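PDB 4GRX: aminotransferase from Paracoccus denitrificans, which probably transfers amino groups between amines and keto or aldehyde acceptors as a pyridoxal-phosphate-dependent class III omega-aminotransferase. Local coordinates for residues Y61-S66 against G423-P428. Sequence-based numbering, arbitrary orientation.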
ATOM      1  N   TYR A  61       4.277  27.152 -10.944  1.00 33.39           N
ATOM      2  CA  TYR A  61       4.029  26.275 -12.101  1.00 32.40           C
ATOM      3  C   TYR A  61       2.556  25.846 -12.224  1.00 32.17           C
ATOM      4  O   TYR A  61       1.897  25.541 -11.226  1.00 31.39           O
ATOM      5  CB  TYR A  61       4.885  25.003 -12.040  1.00 30.35           C
ATOM      6  CG  TYR A  61       6.336  25.161 -11.591  1.00 30.04           C
ATOM      7  CD1 TYR A  61       6.660  25.328 -10.239  1.00 29.37           C
ATOM      8  CD2 TYR A  61       7.391  25.082 -12.515  1.00 30.11           C
ATOM      9  CE1 TYR A  61       7.980  25.440  -9.828  1.00 29.18           C
ATOM     10  CE2 TYR A  61       8.714  25.202 -12.108  1.00 29.89           C
ATOM     11  CZ  TYR A  61       9.000  25.379 -10.766  1.00 29.48           C
ATOM     12  OH  TYR A  61      10.304  25.503 -10.352  1.00 29.57           O
ATOM     13  N   LEU A  62       2.056  25.798 -13.457  1.00 32.77           N
ATOM     14  CA  LEU A  62       0.757  25.196 -13.739  1.00 32.55           C
ATOM     15  C   LEU A  62       0.896  23.677 -13.921  1.00 31.44           C
ATOM     16  O   LEU A  62       1.386  23.216 -14.948  1.00 31.64           O
ATOM     17  CB  LEU A  62       0.151  25.844 -14.978  1.00 33.71           C
ATOM     18  CG  LEU A  62      -1.161  25.308 -15.537  1.00 33.83           C
ATOM     19  CD1 LEU A  62      -2.266  25.380 -14.493  1.00 33.61           C
ATOM     20  CD2 LEU A  62      -1.532  26.097 -16.785  1.00 35.58           C
ATOM     21  N   ASP A  63       0.481  22.905 -12.919  1.00 30.81           N
ATOM     22  CA  ASP A  63       0.656  21.440 -12.961  1.00 30.00           C
ATOM     23  C   ASP A  63      -0.450  20.789 -13.777  1.00 30.30           C
ATOM     24  O   ASP A  63      -1.518  20.498 -13.254  1.00 30.30           O
ATOM     25  CB  ASP A  63       0.735  20.824 -11.550  1.00 28.87           C
ATOM     26  CG  ASP A  63       1.108  19.343 -11.574  1.00 28.54           C
ATOM     27  OD1 ASP A  63       0.585  18.594 -12.434  1.00 28.61           O
ATOM     28  OD2 ASP A  63       1.929  18.905 -10.726  1.00 28.23           O
ATOM     29  N   ALA A  64      -0.177  20.563 -15.059  1.00 31.07           N
ATOM     30  CA  ALA A  64      -1.149  19.984 -15.987  1.00 31.75           C
ATOM     31  C   ALA A  64      -1.198  18.463 -15.881  1.00 31.22           C
ATOM     32  O   ALA A  64      -1.755  17.796 -16.744  1.00 32.58           O
ATOM     33  CB  ALA A  64      -0.837  20.400 -17.415  1.00 32.59           C
ATOM     34  N   ASN A  65      -0.624  17.918 -14.816  1.00 29.90           N
ATOM     35  CA  ASN A  65      -0.616  16.475 -14.590  1.00 28.39           C
ATOM     36  C   ASN A  65      -1.405  16.137 -13.335  1.00 27.16           C
ATOM     37  O   ASN A  65      -1.346  15.015 -12.836  1.00 26.10           O
ATOM     38  CB  ASN A  65       0.827  15.985 -14.455  1.00 27.97           C
ATOM     39  CG  ASN A  65       1.002  14.559 -14.904  1.00 28.12           C
ATOM     40  OD1 ASN A  65       1.235  13.656 -14.091  1.00 28.41           O
ATOM     41  ND2 ASN A  65       0.892  14.337 -16.203  1.00 29.07           N
ATOM     42  N   SER A  66      -2.136  17.128 -12.828  1.00 27.34           N
ATOM     43  CA  SER A  66      -2.943  16.996 -11.620  1.00 27.29           C
ATOM     44  C   SER A  66      -2.106  16.468 -10.492  1.00 26.24           C
ATOM     45  O   SER A  66      -2.585  15.663  -9.701  1.00 25.92           O
ATOM     46  CB  SER A  66      -4.116  16.040 -11.841  1.00 27.69           C
ATOM     47  OG  SER A  66      -5.190  16.673 -12.491  1.00 29.34           O
ATOM     48  N   GLY A 423       7.330  27.186 -16.784  1.00 31.86           N
ATOM     49  CA  GLY A 423       6.269  27.208 -15.791  1.00 32.12           C
ATOM     50  C   GLY A 423       5.099  26.279 -16.057  1.00 32.05           C
ATOM     51  O   GLY A 423       3.968  26.599 -15.678  1.00 32.29           O
ATOM     52  N   LEU A 424       5.356  25.125 -16.686  1.00 31.73           N
ATOM     53  CA  LEU A 424       4.293  24.147 -16.969  1.00 31.77           C
ATOM     54  C   LEU A 424       4.721  22.758 -16.550  1.00 31.15           C
ATOM     55  O   LEU A 424       5.641  22.196 -17.136  1.00 31.76           O
ATOM     56  CB  LEU A 424       3.877  24.159 -18.466  1.00 32.17           C
ATOM     57  CG  LEU A 424       2.989  23.027 -19.046  1.00 31.43           C
ATOM     58  CD1 LEU A 424       1.585  23.077 -18.482  1.00 31.42           C
ATOM     59  CD2 LEU A 424       2.911  23.029 -20.570  1.00 31.73           C
ATOM     60  N   ILE A 425       4.076  22.190 -15.535  1.00 30.75           N
ATOM     61  CA  ILE A 425       4.370  20.795 -15.215  1.00 29.96           C
ATOM     62  C   ILE A 425       3.628  19.931 -16.237  1.00 30.23           C
ATOM     63  O   ILE A 425       2.394  19.930 -16.306  1.00 30.09           O
ATOM     64  CB  ILE A 425       4.008  20.388 -13.767  1.00 29.25           C
ATOM     65  CG1 ILE A 425       4.829  21.170 -12.715  1.00 29.34           C
ATOM     66  CG2 ILE A 425       4.120  18.879 -13.597  1.00 28.11           C
ATOM     67  CD1 ILE A 425       6.317  21.263 -12.957  1.00 29.26           C
ATOM     68  N   CYS A 426       4.406  19.231 -17.055  1.00 30.43           N
ATOM     69  CA  CYS A 426       3.879  18.345 -18.071  1.00 30.72           C
ATOM     70  C   CYS A 426       4.782  17.147 -18.076  1.00 30.64           C
ATOM     71  O   CYS A 426       5.983  17.299 -18.302  1.00 31.30           O
ATOM     72  CB  CYS A 426       3.933  19.020 -19.438  1.00 31.73           C
ATOM     73  SG  CYS A 426       3.408  17.972 -20.808  1.00 32.41           S
ATOM     74  N   ARG A 427       4.230  15.962 -17.823  1.00 30.12           N
ATOM     75  CA  ARG A 427       5.066  14.774 -17.742  1.00 29.99           C
ATOM     76  C   ARG A 427       4.827  13.752 -18.858  1.00 30.25           C
ATOM     77  O   ARG A 427       3.838  13.012 -18.820  1.00 31.35           O
ATOM     78  CB  ARG A 427       4.933  14.101 -16.374  1.00 29.78           C
ATOM     79  CG  ARG A 427       6.243  13.503 -15.855  1.00 29.71           C
ATOM     80  CD  ARG A 427       7.047  12.813 -16.946  1.00 29.69           C
ATOM     81  NE  ARG A 427       8.468  13.087 -16.798  1.00 29.99           N
ATOM     82  CZ  ARG A 427       9.380  12.999 -17.764  1.00 30.49           C
ATOM     83  NH1 ARG A 427       9.057  12.654 -19.010  1.00 30.21           N
ATOM     84  NH2 ARG A 427      10.641  13.281 -17.470  1.00 31.13           N
ATOM     85  N   PRO A 428       5.744  13.701 -19.843  1.00 30.07           N
ATOM     86  CA  PRO A 428       5.708  12.743 -20.929  1.00 29.87           C
ATOM     87  C   PRO A 428       6.093  11.368 -20.465  1.00 29.36           C
ATOM     88  O   PRO A 428       7.044  11.213 -19.723  1.00 29.24           O
ATOM     89  CB  PRO A 428       6.778  13.270 -21.891  1.00 30.59           C
ATOM     90  CG  PRO A 428       6.813  14.735 -21.626  1.00 31.21           C
ATOM     91  CD  PRO A 428       6.727  14.759 -20.122  1.00 30.85           C
TER
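Ile425 lies between Tyr61 and Asp63 where strands 60-63 and 424-425 pair in parallel, the latter forming one edge, within the chain, of a small mixed sheet in this class III aminotransferase. The branches of Ile425 divide the work. Ile425 CG1, anti to its own carbonyl carbon (chi1 -63°), meets Tyr61 CB at 3.9 Å, and CD1 continues to the CG and CD2 side of the tyrosine ring, which it approaches obliquely. Ile425 CG2 instead packs against the carboxylate of Asp63, 3.6 Å from Asp63 OD2. That oxygen is hydrogen-bonded to the hydroxyl of Tyr94 of the second subunit, whose Arg100 also packs on Ile425, so this face of the sheet looks onto the dimer interface. Tyr61 OH is hydrogen-bonded to Asp55 OD2. Leu62 and Leu424 lie on the other face, where helix 443-463 touches both; CD1 of Leu424 comes 3.8 Å from Ala64 CB. Three backbone hydrogen bonds join the two segments: Leu62 N to Gly423 O, nearly straight at 166°, Ile425 N to Leu62 O, and Ala64 N to Ile425 O. Gly423, with positive phi, closes helix 411-421 as the C-prime residue of a Schellman motif, and its carbonyl also receives Lys452 NZ. At the end of strand 60-63, Asp63 opens a type I beta turn and an Asx turn, Asp63 OD1 accepting Asn65 N at 2.8 Å.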